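Local coordinates for protein isocitrate dehydrogenase [NAD] subunit 2 (Saccharomyces cerevisiae, PDB 3BLX) that catalyses, in an octamer with subunit 1, the NAD-dependent oxidative decarboxylation of isocitrate to 2-oxoglutarate in the citric acid cycle, and also binds mitochondrial mRNA leaders, at residues 160-165 against 197-202; 181-186 against 236-241; 187-192 against 220-225; 226-231 against 252-257. All coordinates share one frame; numbering follows the deposited sequence.

Interaction 1 of 4, residues 160-165 against 197-202; sequences ITRDAS and DGLFVN
Leu199 gives up more surface than any other residue where helix 195-208 rests against the junction of strand 153-161 and helix 162-178. Its CG stands anti to the backbone N (chi1 165°), which carries both methyls to the first turn of the opposing helix; CD2 lies 4.0 Å from Arg162 N. Arg162 runs past the same leucine, and its NH1 comes within 4.3 Å of Leu199 CD1, which meets the guanidinium obliquely. The next residue, Phe200, also has CG anti to its backbone N and presents a ring edge: Ser165 OG sits in the ring plane, 3.2 Å from Phe200 CD1. Ile160 CD1 approaches that same Phe200 CD1 obliquely at 4.2 Å. The strand belongs to the two-stranded clasp of this dehydrogenase family, and at Ile160 and Thr161 it pairs antiparallel with a strand of subunit 1, so the sheet continues across the interface. Thr161 then caps the helix, its OG1 accepting from Ala164 N while also bonding to Glu139. Ser165 OG donates to Thr161 O at 3.1 Å from above the carbonyl plane, and that oxygen is gripped a second time by Ser165 N. An alanine at Ser165 would lose the bond to Thr161 O and would probably leave the Phe200 ring edge less closely packed. Phe200 also packs on Val186 of strand 183-188 and on Pro243.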
loop_
_atom_site.group_PDB
_atom_site.type_symbol
_atom_site.label_atom_id
_atom_site.label_comp_id
_atom_site.label_asym_id
_atom_site.label_seq_id
_atom_site.Cartn_x
_atom_site.Cartn_y
_atom_site.Cartn_z
ATOM N N ILE B 160 -11.184 21.171 32.768
ATOM C CA ILE B 160 -10.967 21.622 34.148
ATOM C C ILE B 160 -12.066 22.621 34.560
ATOM O O ILE B 160 -12.407 23.504 33.792
ATOM C CB ILE B 160 -9.529 22.191 34.363
ATOM C CG1 ILE B 160 -9.130 22.127 35.822
ATOM C CG2 ILE B 160 -9.425 23.616 33.928
ATOM C CD1 ILE B 160 -7.880 22.927 36.118
ATOM N N THR B 161 -12.642 22.466 35.747
ATOM C CA THR B 161 -13.732 23.356 36.181
ATOM C C THR B 161 -13.405 24.083 37.469
ATOM O O THR B 161 -12.677 23.559 38.304
ATOM C CB THR B 161 -15.090 22.627 36.397
ATOM O OG1 THR B 161 -14.997 21.719 37.505
ATOM C CG2 THR B 161 -15.548 21.886 35.146
ATOM N N ARG B 162 -13.962 25.286 37.612
ATOM C CA ARG B 162 -13.852 26.079 38.833
ATOM C C ARG B 162 -14.365 25.277 40.035
ATOM O O ARG B 162 -13.680 25.183 41.045
ATOM C CB ARG B 162 -14.597 27.415 38.677
ATOM C CG ARG B 162 -15.190 27.965 39.963
ATOM C CD ARG B 162 -15.571 29.434 39.839
ATOM N NE ARG B 162 -14.455 30.338 40.126
ATOM C CZ ARG B 162 -13.574 30.747 39.213
ATOM N NH1 ARG B 162 -13.677 30.322 37.957
ATOM N NH2 ARG B 162 -12.588 31.572 39.552
ATOM N N ASP B 163 -15.537 24.656 39.913
ATOM C CA ASP B 163 -16.113 23.893 41.030
ATOM C C ASP B 163 -15.170 22.818 41.574
ATOM O O ASP B 163 -14.901 22.767 42.765
ATOM C CB ASP B 163 -17.452 23.263 40.639
ATOM C CG ASP B 163 -18.585 24.282 40.521
ATOM O OD1 ASP B 163 -18.378 25.463 40.893
ATOM O OD2 ASP B 163 -19.687 23.891 40.059
ATOM N N ALA B 164 -14.675 21.954 40.708
ATOM C CA ALA B 164 -13.869 20.836 41.167
ATOM C C ALA B 164 -12.570 21.325 41.768
ATOM O O ALA B 164 -12.019 20.681 42.660
ATOM C CB ALA B 164 -13.589 19.868 40.026
ATOM N N SER B 165 -12.081 22.453 41.258
ATOM C CA SER B 165 -10.846 23.061 41.740
ATOM C C SER B 165 -11.017 23.733 43.126
ATOM O O SER B 165 -10.165 23.593 43.993
ATOM C CB SER B 165 -10.328 24.079 40.713
ATOM O OG SER B 165 -9.809 23.427 39.579
ATOM N N ASP B 197 -4.514 26.661 33.770
ATOM C CA ASP B 197 -3.778 26.824 35.002
ATOM C C ASP B 197 -4.094 28.183 35.596
ATOM O O ASP B 197 -4.152 28.338 36.808
ATOM C CB ASP B 197 -2.277 26.635 34.769
ATOM C CG ASP B 197 -1.900 25.170 34.515
ATOM O OD1 ASP B 197 -1.957 24.357 35.466
ATOM O OD2 ASP B 197 -1.546 24.828 33.364
ATOM N N GLY B 198 -4.327 29.163 34.742
ATOM C CA GLY B 198 -4.802 30.449 35.200
ATOM C C GLY B 198 -6.077 30.339 36.024
ATOM O O GLY B 198 -6.275 31.126 36.938
ATOM N N LEU B 199 -6.952 29.382 35.708
ATOM C CA LEU B 199 -8.222 29.280 36.423
ATOM C C LEU B 199 -8.001 28.637 37.774
ATOM O O LEU B 199 -8.631 28.993 38.767
ATOM C CB LEU B 199 -9.260 28.501 35.597
ATOM C CG LEU B 199 -10.522 27.989 36.293
ATOM C CD1 LEU B 199 -11.594 27.754 35.270
ATOM C CD2 LEU B 199 -10.267 26.700 37.067
ATOM N N PHE B 200 -7.090 27.677 37.803
ATOM C CA PHE B 200 -6.771 26.965 39.018
ATOM C C PHE B 200 -6.105 27.893 40.014
ATOM O O PHE B 200 -6.440 27.855 41.176
ATOM C CB PHE B 200 -5.859 25.797 38.698
ATOM C CG PHE B 200 -5.722 24.809 39.812
ATOM C CD1 PHE B 200 -6.731 23.896 40.073
ATOM C CD2 PHE B 200 -4.575 24.772 40.583
ATOM C CE1 PHE B 200 -6.609 22.958 41.099
ATOM C CE2 PHE B 200 -4.443 23.839 41.607
ATOM C CZ PHE B 200 -5.467 22.929 41.864
ATOM N N VAL B 201 -5.172 28.726 39.550
ATOM C CA VAL B 201 -4.494 29.700 40.404
ATOM C C VAL B 201 -5.453 30.782 40.911
ATOM O O VAL B 201 -5.390 31.158 42.064
ATOM C CB VAL B 201 -3.299 30.370 39.688
ATOM C CG1 VAL B 201 -2.813 31.590 40.474
ATOM C CG2 VAL B 201 -2.161 29.377 39.503
ATOM N N ASN B 202 -6.346 31.273 40.057
ATOM C CA ASN B 202 -7.316 32.285 40.465
ATOM C C ASN B 202 -8.232 31.773 41.550
ATOM O O ASN B 202 -8.568 32.494 42.464
ATOM C CB ASN B 202 -8.167 32.792 39.292
ATOM C CG ASN B 202 -7.406 33.730 38.377
ATOM O OD1 ASN B 202 -6.282 34.136 38.679
ATOM N ND2 ASN B 202 -8.016 34.072 37.244
#

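Interaction 2 of 4, residues 181-186 against 236-241; sequences RPRVIV and TDAVSV
The guanidinium of Arg183 and the carboxylate of Asp237 are turned only 28° apart, with Asp237 OD1 at the guanidinium edge, in its plane, and 3.0 Å from Arg183 NH1. Although this is a salt bridge, its hydrogen bond is weak, and the arginine has further partners in Glu217 and the carbonyl of Ala234. Ile185 CD1 lies over one face of the same guanidinium, offset toward its rim, and also touches Ala238 CB at 3.8 Å. The frame beneath is a pair of adjacent parallel strands, 183-188 and 238-242, in the large mixed sheet of the isocitrate dehydrogenase fold. Ile185 shows the parallel pattern: its N donates to Val239 O and its O accepts from Val241 N, each at 2.9 Å. On the face bearing Val184, Val186, Val239 and Val241, helix 162-178 packs against the sheet. Here Val186 and Val241 cross obliquely, CG2 to CG2 at 3.9 Å. Ahead of the strand, Arg181 bends at chi3 and crosses Val239 at about a right angle, its CD 4.0 Å from Val239 CG2. Thr236 O lies over a face of the Arg181 guanidinium, while Arg181 NE makes a weak bond to Ala238 O.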
loop_
_atom_site.group_PDB
_atom_site.type_symbol
_atom_site.label_atom_id
_atom_site.label_comp_id
_atom_site.label_asym_id
_atom_site.label_seq_id
_atom_site.Cartn_x
_atom_site.Cartn_y
_atom_site.Cartn_z
ATOM N N ARG B 181 0.767 23.369 59.127
ATOM C CA ARG B 181 1.736 23.860 58.173
ATOM C C ARG B 181 1.315 25.239 57.681
ATOM O O ARG B 181 0.138 25.478 57.346
ATOM C CB ARG B 181 1.907 22.875 57.015
ATOM C CG ARG B 181 2.971 21.800 57.230
ATOM C CD ARG B 181 2.616 20.539 56.455
ATOM N NE ARG B 181 3.746 19.950 55.736
ATOM C CZ ARG B 181 4.236 18.741 55.981
ATOM N NH1 ARG B 181 3.696 17.997 56.930
ATOM N NH2 ARG B 181 5.258 18.280 55.275
ATOM N N PRO B 182 2.283 26.155 57.647
ATOM C CA PRO B 182 2.080 27.561 57.288
ATOM C C PRO B 182 1.680 27.745 55.810
ATOM O O PRO B 182 0.694 28.450 55.565
ATOM C CB PRO B 182 3.452 28.209 57.554
ATOM C CG PRO B 182 4.322 27.153 58.126
ATOM C CD PRO B 182 3.699 25.819 57.866
ATOM N N ARG B 183 2.408 27.126 54.866
ATOM C CA ARG B 183 2.244 27.407 53.427
ATOM C C ARG B 183 1.458 26.360 52.672
ATOM O O ARG B 183 1.678 25.173 52.859
ATOM C CB ARG B 183 3.594 27.513 52.715
ATOM C CG ARG B 183 4.679 28.166 53.493
ATOM C CD ARG B 183 5.974 27.458 53.182
ATOM N NE ARG B 183 6.500 27.767 51.858
ATOM C CZ ARG B 183 7.486 27.095 51.272
ATOM N NH1 ARG B 183 8.036 26.060 51.887
ATOM N NH2 ARG B 183 7.923 27.450 50.073
ATOM N N VAL B 184 0.548 26.800 51.805
ATOM C CA VAL B 184 0.069 25.915 50.753
ATOM C C VAL B 184 0.572 26.449 49.432
ATOM O O VAL B 184 0.428 27.623 49.118
ATOM C CB VAL B 184 -1.451 25.689 50.746
ATOM C CG1 VAL B 184 -2.058 26.038 52.102
ATOM C CG2 VAL B 184 -2.091 26.453 49.640
ATOM N N ILE B 185 1.246 25.576 48.710
ATOM C CA ILE B 185 1.806 25.897 47.409
ATOM C C ILE B 185 0.955 25.310 46.280
ATOM O O ILE B 185 0.794 24.091 46.190
ATOM C CB ILE B 185 3.213 25.325 47.304
ATOM C CG1 ILE B 185 4.084 25.915 48.423
ATOM C CG2 ILE B 185 3.772 25.570 45.930
ATOM C CD1 ILE B 185 5.462 25.343 48.474
ATOM N N VAL B 186 0.385 26.174 45.446
ATOM C CA VAL B 186 -0.268 25.714 44.237
ATOM C C VAL B 186 0.800 25.542 43.163
ATOM O O VAL B 186 1.542 26.478 42.873
ATOM C CB VAL B 186 -1.321 26.698 43.726
ATOM C CG1 VAL B 186 -1.699 26.313 42.340
ATOM C CG2 VAL B 186 -2.543 26.682 44.596
ATOM N N THR B 236 8.942 20.766 53.731
ATOM C CA THR B 236 8.311 20.090 54.863
ATOM C C THR B 236 7.471 21.013 55.745
ATOM O O THR B 236 6.866 20.570 56.701
ATOM C CB THR B 236 9.322 19.331 55.716
ATOM O OG1 THR B 236 9.992 20.258 56.541
ATOM C CG2 THR B 236 10.351 18.624 54.828
ATOM N N ASP B 237 7.415 22.289 55.398
ATOM C CA ASP B 237 6.511 23.231 56.050
ATOM C C ASP B 237 5.368 23.607 55.120
ATOM O O ASP B 237 4.697 24.619 55.314
ATOM C CB ASP B 237 7.265 24.505 56.431
ATOM C CG ASP B 237 7.922 25.182 55.224
ATOM O OD1 ASP B 237 8.588 24.487 54.424
ATOM O OD2 ASP B 237 7.787 26.416 55.074
ATOM N N ALA B 238 5.153 22.809 54.088
ATOM C CA ALA B 238 4.155 23.159 53.093
ATOM C C ALA B 238 3.306 21.995 52.673
ATOM O O ALA B 238 3.689 20.828 52.778
ATOM C CB ALA B 238 4.799 23.772 51.892
ATOM N N VAL B 239 2.134 22.344 52.183
ATOM C CA VAL B 239 1.242 21.414 51.529
ATOM C C VAL B 239 1.035 21.842 50.063
ATOM O O VAL B 239 0.551 22.942 49.786
ATOM C CB VAL B 239 -0.073 21.404 52.266
ATOM C CG1 VAL B 239 -1.211 21.001 51.363
ATOM C CG2 VAL B 239 0.036 20.477 53.419
ATOM N N SER B 240 1.432 20.990 49.129
ATOM C CA SER B 240 1.224 21.281 47.707
ATOM C C SER B 240 -0.150 20.822 47.169
ATOM O O SER B 240 -0.595 19.713 47.467
ATOM C CB SER B 240 2.333 20.632 46.905
ATOM O OG SER B 240 3.594 21.007 47.405
ATOM N N VAL B 241 -0.837 21.676 46.411
ATOM C CA VAL B 241 -1.927 21.201 45.551
ATOM C C VAL B 241 -1.629 21.348 44.061
ATOM O O VAL B 241 -0.979 22.278 43.636
ATOM C CB VAL B 241 -3.217 21.946 45.777
ATOM C CG1 VAL B 241 -4.166 21.117 46.545
ATOM C CG2 VAL B 241 -2.934 23.284 46.391
#

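Interaction 3 of 4, residues 187-192 against 220-225; sequences VHKSTI and LIDNSV
The imidazole of His188 meets Leu220 obliquely, its CE1 3.7 Å from Leu220 CD2, while helix 195-208 brings Asp197 and Val201 against the same histidine. ND1 donates to Lys189 O at 3.1 Å, the oxygen tilted 24° out of the ring plane and the donor standing above the carbonyl plane. This reach forward to the next residue fits chi1 of 62°, which places CG in the crowded position between the backbone N and the carbonyl carbon. An alanine at His188 would lose both the ND1 bond and the contact with Leu220 CD2, and would probably let the backbone at Lys189 settle less firmly. The other flat group, the carboxylate of Asp222, turns OD1 toward Lys189 NZ in a weak salt bridge of 3.4 Å, reached by a lysine chain bent at chi2, chi3 and chi4. Between these poles His188 O accepts from Ile221 N at 2.7 Å, in the carbonyl plane, tying the strand end to the start of helix 221-230. Val187 and Ile221 cross at about a right angle, with Val187 CG1 3.6 Å from Ile221 CB, and Val187 CG2 touches Ser224 OG. From subunit 1, Thr241 makes a weak hydrogen bond to Asp222 OD2. By similarity Lys189 is critical for catalysis and Asp222 binds both substrate and magnesium, so the contact probably forms part of the family's active site, built where two subunits meet, here in its apo form.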
loop_
_atom_site.group_PDB
_atom_site.type_symbol
_atom_site.label_atom_id
_atom_site.label_comp_id
_atom_site.label_asym_id
_atom_site.label_seq_id
_atom_site.Cartn_x
_atom_site.Cartn_y
_atom_site.Cartn_z
ATOM N N VAL B 187 0.885 24.332 42.611
ATOM C CA VAL B 187 1.792 24.001 41.505
ATOM C C VAL B 187 1.036 23.998 40.169
ATOM O O VAL B 187 -0.045 23.419 40.058
ATOM C CB VAL B 187 2.480 22.636 41.723
ATOM C CG1 VAL B 187 3.246 22.207 40.500
ATOM C CG2 VAL B 187 3.424 22.721 42.874
ATOM N N HIS B 188 1.599 24.656 39.161
ATOM C CA HIS B 188 0.917 24.825 37.895
ATOM C C HIS B 188 1.954 24.984 36.804
ATOM O O HIS B 188 3.136 25.069 37.094
ATOM C CB HIS B 188 0.042 26.063 37.953
ATOM C CG HIS B 188 0.819 27.319 38.164
ATOM N ND1 HIS B 188 1.064 28.217 37.150
ATOM C CD2 HIS B 188 1.441 27.808 39.264
ATOM C CE1 HIS B 188 1.792 29.216 37.618
ATOM N NE2 HIS B 188 2.039 28.988 38.895
ATOM N N LYS B 189 1.507 25.009 35.548
ATOM C CA LYS B 189 2.379 25.227 34.384
ATOM C C LYS B 189 2.127 26.650 33.825
ATOM O O LYS B 189 1.133 27.281 34.179
ATOM C CB LYS B 189 2.153 24.144 33.318
ATOM C CG LYS B 189 3.421 23.549 32.715
ATOM C CD LYS B 189 4.463 24.632 32.427
ATOM C CE LYS B 189 5.334 24.299 31.214
ATOM N NZ LYS B 189 6.189 23.093 31.388
ATOM N N SER B 190 3.036 27.145 32.980
ATOM C CA SER B 190 3.066 28.558 32.571
ATOM C C SER B 190 1.690 29.220 32.526
ATOM O O SER B 190 0.940 29.025 31.590
ATOM C CB SER B 190 3.754 28.720 31.217
ATOM O OG SER B 190 3.820 30.086 30.861
ATOM N N THR B 191 1.395 30.026 33.539
ATOM C CA THR B 191 0.064 30.601 33.765
ATOM C C THR B 191 -0.533 31.442 32.609
ATOM O O THR B 191 -1.767 31.525 32.473
ATOM C CB THR B 191 0.045 31.424 35.090
ATOM O OG1 THR B 191 -1.175 32.170 35.199
ATOM C CG2 THR B 191 1.246 32.378 35.153
ATOM N N ILE B 192 0.316 32.057 31.779
ATOM C CA ILE B 192 -0.175 32.948 30.709
ATOM C C ILE B 192 -0.411 32.238 29.359
ATOM O O ILE B 192 -1.201 32.705 28.531
ATOM C CB ILE B 192 0.744 34.195 30.510
ATOM C CG1 ILE B 192 -0.063 35.389 29.975
ATOM C CG2 ILE B 192 1.963 33.860 29.627
ATOM C CD1 ILE B 192 -1.085 35.929 30.952
ATOM N N LEU B 220 5.849 27.391 39.579
ATOM C CA LEU B 220 5.863 26.696 38.291
ATOM C C LEU B 220 6.268 25.277 38.563
ATOM O O LEU B 220 7.182 25.053 39.337
ATOM C CB LEU B 220 6.857 27.319 37.306
ATOM C CG LEU B 220 6.449 28.556 36.504
ATOM C CD1 LEU B 220 7.458 28.831 35.383
ATOM C CD2 LEU B 220 5.034 28.407 35.947
ATOM N N ILE B 221 5.597 24.322 37.936
ATOM C CA ILE B 221 5.933 22.935 38.179
ATOM C C ILE B 221 7.408 22.690 37.847
ATOM O O ILE B 221 8.061 21.952 38.549
ATOM C CB ILE B 221 5.025 21.985 37.417
ATOM C CG1 ILE B 221 5.238 20.561 37.918
ATOM C CG2 ILE B 221 5.294 22.101 35.943
ATOM C CD1 ILE B 221 4.551 19.521 37.137
ATOM N N ASP B 222 7.941 23.357 36.826
ATOM C CA ASP B 222 9.380 23.283 36.520
ATOM C C ASP B 222 10.234 23.588 37.753
ATOM O O ASP B 222 11.176 22.868 38.052
ATOM C CB ASP B 222 9.802 24.286 35.444
ATOM C CG ASP B 222 8.977 24.205 34.176
ATOM O OD1 ASP B 222 7.749 24.008 34.260
ATOM O OD2 ASP B 222 9.568 24.377 33.085
ATOM N N ASN B 223 9.923 24.678 38.451
ATOM C CA ASN B 223 10.746 25.113 39.572
ATOM C C ASN B 223 10.591 24.171 40.761
ATOM O O ASN B 223 11.559 23.784 41.415
ATOM C CB ASN B 223 10.416 26.557 39.973
ATOM C CG ASN B 223 10.699 27.561 38.859
ATOM O OD1 ASN B 223 11.609 27.379 38.040
ATOM N ND2 ASN B 223 9.916 28.639 38.830
ATOM N N SER B 224 9.359 23.793 41.033
ATOM C CA SER B 224 9.086 22.869 42.105
ATOM C C SER B 224 9.901 21.609 41.983
ATOM O O SER B 224 10.458 21.171 42.977
ATOM C CB SER B 224 7.615 22.498 42.138
ATOM O OG SER B 224 6.814 23.646 42.334
ATOM N N VAL B 225 9.978 20.997 40.800
ATOM C CA VAL B 225 10.740 19.762 40.754
ATOM C C VAL B 225 12.224 20.015 40.903
ATOM O O VAL B 225 12.917 19.199 41.494
ATOM C CB VAL B 225 10.375 18.738 39.606
ATOM C CG1 VAL B 225 8.993 19.004 39.015
ATOM C CG2 VAL B 225 11.447 18.638 38.559
#

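Interaction 4 of 4, residues 226-231 against 252-257; sequences LKVVTN and DLNSGL
Helices 221-230 and 244-258 lie side by side, and their contact with subunit 1 is consistent with the helical bundle at the dimer interface of isocitrate and isopropylmalate dehydrogenases. The segments run nearly in the same direction, at 17°, with axes 10.9 Å apart, a spacing bridged by branched apolar side chains. Val228 and Leu257 carry the centre. Val228 CG1 is anti to its backbone N and makes the touch, while Leu257 holds CG anti to its carbonyl carbon (chi1 -72°); the two side chains cross obliquely, Val228 CG1 3.3 Å from Leu257 CD1. Both residues also pack on Leu131 of strand 130-136, so this pair also meets the sheet. Asn254 is more peripheral, its OD1 4.3 Å from Val228 CG1. Toward the partner chain, Val229 meets Ala249 of subunit 1 and Leu253 meets Ile246 of subunit 1. Asp252, on the same turn as Leu253, is a magnesium ligand by similarity and forms a salt bridge with Arg114, itself a substrate-binding residue by similarity. A single methyl, Val229 CG2, serves two leucines at once, 4.2 Å from Leu253 CD2 and 4.4 Å from Leu257 CD2.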
loop_
_atom_site.group_PDB
_atom_site.type_symbol
_atom_site.label_atom_id
_atom_site.label_comp_id
_atom_site.label_asym_id
_atom_site.label_seq_id
_atom_site.Cartn_x
_atom_site.Cartn_y
_atom_site.Cartn_z
ATOM N N LEU B 226 12.707 21.163 40.430
ATOM C CA LEU B 226 14.121 21.484 40.556
ATOM C C LEU B 226 14.458 21.673 42.028
ATOM O O LEU B 226 15.479 21.187 42.504
ATOM C CB LEU B 226 14.444 22.754 39.800
ATOM C CG LEU B 226 15.831 22.904 39.172
ATOM C CD1 LEU B 226 16.279 24.298 39.444
ATOM C CD2 LEU B 226 16.867 21.915 39.687
ATOM N N LYS B 227 13.588 22.366 42.753
ATOM C CA LYS B 227 13.846 22.640 44.150
ATOM C C LYS B 227 13.725 21.372 44.983
ATOM O O LYS B 227 14.667 20.985 45.676
ATOM C CB LYS B 227 12.896 23.709 44.683
ATOM C CG LYS B 227 13.108 25.102 44.088
ATOM C CD LYS B 227 12.282 26.119 44.887
ATOM C CE LYS B 227 12.454 27.538 44.346
ATOM N NZ LYS B 227 11.723 28.553 45.167
ATOM N N VAL B 228 12.571 20.718 44.895
ATOM C CA VAL B 228 12.301 19.516 45.672
ATOM C C VAL B 228 13.371 18.453 45.519
ATOM O O VAL B 228 13.674 17.757 46.468
ATOM C CB VAL B 228 10.959 18.879 45.296
ATOM C CG1 VAL B 228 10.647 17.739 46.230
ATOM C CG2 VAL B 228 9.854 19.889 45.429
ATOM N N VAL B 229 13.943 18.300 44.331
ATOM C CA VAL B 229 14.958 17.273 44.162
ATOM C C VAL B 229 16.326 17.680 44.708
ATOM O O VAL B 229 17.081 16.825 45.203
ATOM C CB VAL B 229 15.083 16.799 42.707
ATOM C CG1 VAL B 229 16.365 15.907 42.513
ATOM C CG2 VAL B 229 13.784 16.077 42.286
ATOM N N THR B 230 16.650 18.971 44.626
ATOM C CA THR B 230 17.933 19.413 45.165
ATOM C C THR B 230 17.848 19.402 46.686
ATOM O O THR B 230 18.797 19.051 47.351
ATOM C CB THR B 230 18.449 20.796 44.603
ATOM O OG1 THR B 230 17.398 21.751 44.634
ATOM C CG2 THR B 230 18.962 20.672 43.147
ATOM N N ASN B 231 16.684 19.737 47.228
ATOM C CA ASN B 231 16.545 19.836 48.665
ATOM C C ASN B 231 15.120 19.633 49.213
ATOM O O ASN B 231 14.386 20.585 49.492
ATOM C CB ASN B 231 17.108 21.161 49.151
ATOM C CG ASN B 231 16.864 21.370 50.623
ATOM O OD1 ASN B 231 16.853 20.410 51.403
ATOM N ND2 ASN B 231 16.632 22.617 51.012
ATOM N N ASP B 252 4.507 10.479 42.451
ATOM C CA ASP B 252 5.439 9.359 42.239
ATOM C C ASP B 252 6.910 9.790 42.333
ATOM O O ASP B 252 7.784 9.006 42.678
ATOM C CB ASP B 252 5.168 8.662 40.893
ATOM C CG ASP B 252 4.173 7.489 41.010
ATOM O OD1 ASP B 252 3.146 7.602 41.728
ATOM O OD2 ASP B 252 4.417 6.445 40.355
ATOM N N LEU B 253 7.170 11.046 42.020
ATOM C CA LEU B 253 8.481 11.633 42.209
ATOM C C LEU B 253 8.765 11.862 43.704
ATOM O O LEU B 253 9.868 11.662 44.169
ATOM C CB LEU B 253 8.543 12.944 41.431
ATOM C CG LEU B 253 9.803 13.776 41.407
ATOM C CD1 LEU B 253 9.872 14.569 40.128
ATOM C CD2 LEU B 253 9.796 14.689 42.576
ATOM N N ASN B 254 7.756 12.276 44.451
ATOM C CA ASN B 254 7.885 12.415 45.894
ATOM C C ASN B 254 8.227 11.081 46.566
ATOM O O ASN B 254 9.085 11.002 47.437
ATOM C CB ASN B 254 6.616 13.050 46.504
ATOM C CG ASN B 254 6.435 14.515 46.094
ATOM O OD1 ASN B 254 7.346 15.132 45.520
ATOM N ND2 ASN B 254 5.264 15.079 46.392
ATOM N N SER B 255 7.556 10.024 46.146
ATOM C CA SER B 255 7.804 8.707 46.706
ATOM C C SER B 255 9.192 8.196 46.329
ATOM O O SER B 255 9.788 7.390 47.046
ATOM C CB SER B 255 6.703 7.723 46.284
ATOM O OG SER B 255 5.474 8.062 46.913
ATOM N N GLY B 256 9.710 8.663 45.202
ATOM C CA GLY B 256 11.074 8.343 44.802
ATOM C C GLY B 256 12.077 9.059 45.698
ATOM O O GLY B 256 13.195 8.581 45.907
ATOM N N LEU B 257 11.676 10.208 46.240
ATOM C CA LEU B 257 12.555 10.953 47.110
ATOM C C LEU B 257 12.579 10.301 48.487
ATOM O O LEU B 257 13.630 10.119 49.084
ATOM C CB LEU B 257 12.114 12.411 47.207
ATOM C CG LEU B 257 12.376 13.213 45.932
ATOM C CD1 LEU B 257 11.791 14.616 46.007
ATOM C CD2 LEU B 257 13.854 13.234 45.625
#

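How the interactions relate
Strand 183-188 is the common thread: interaction 2 pairs its first part with strand 238-242, and interaction 3 takes over at its end, where Val187 N and Val241 O, 3.0 Å apart, probably continue the ladder. Interaction 1 packs beside both, Phe200 CD2 resting 3.7 Å from Val186 CG1 and Asp197 CB 3.5 Å from Lys189 O. Interaction 4 extends helix 221-230 beyond interaction 3, joined through Val225 and Leu253, yet stays about 14 Å from interaction 1 at the nearest atoms. Around the probable active site, interaction 3 contributes Lys189 and Asp222, interaction 4 Asp252, while the side chains of Phe200 and Val241 are about 8 and 7 Å from that of Arg135, a substrate-binding residue by similarity.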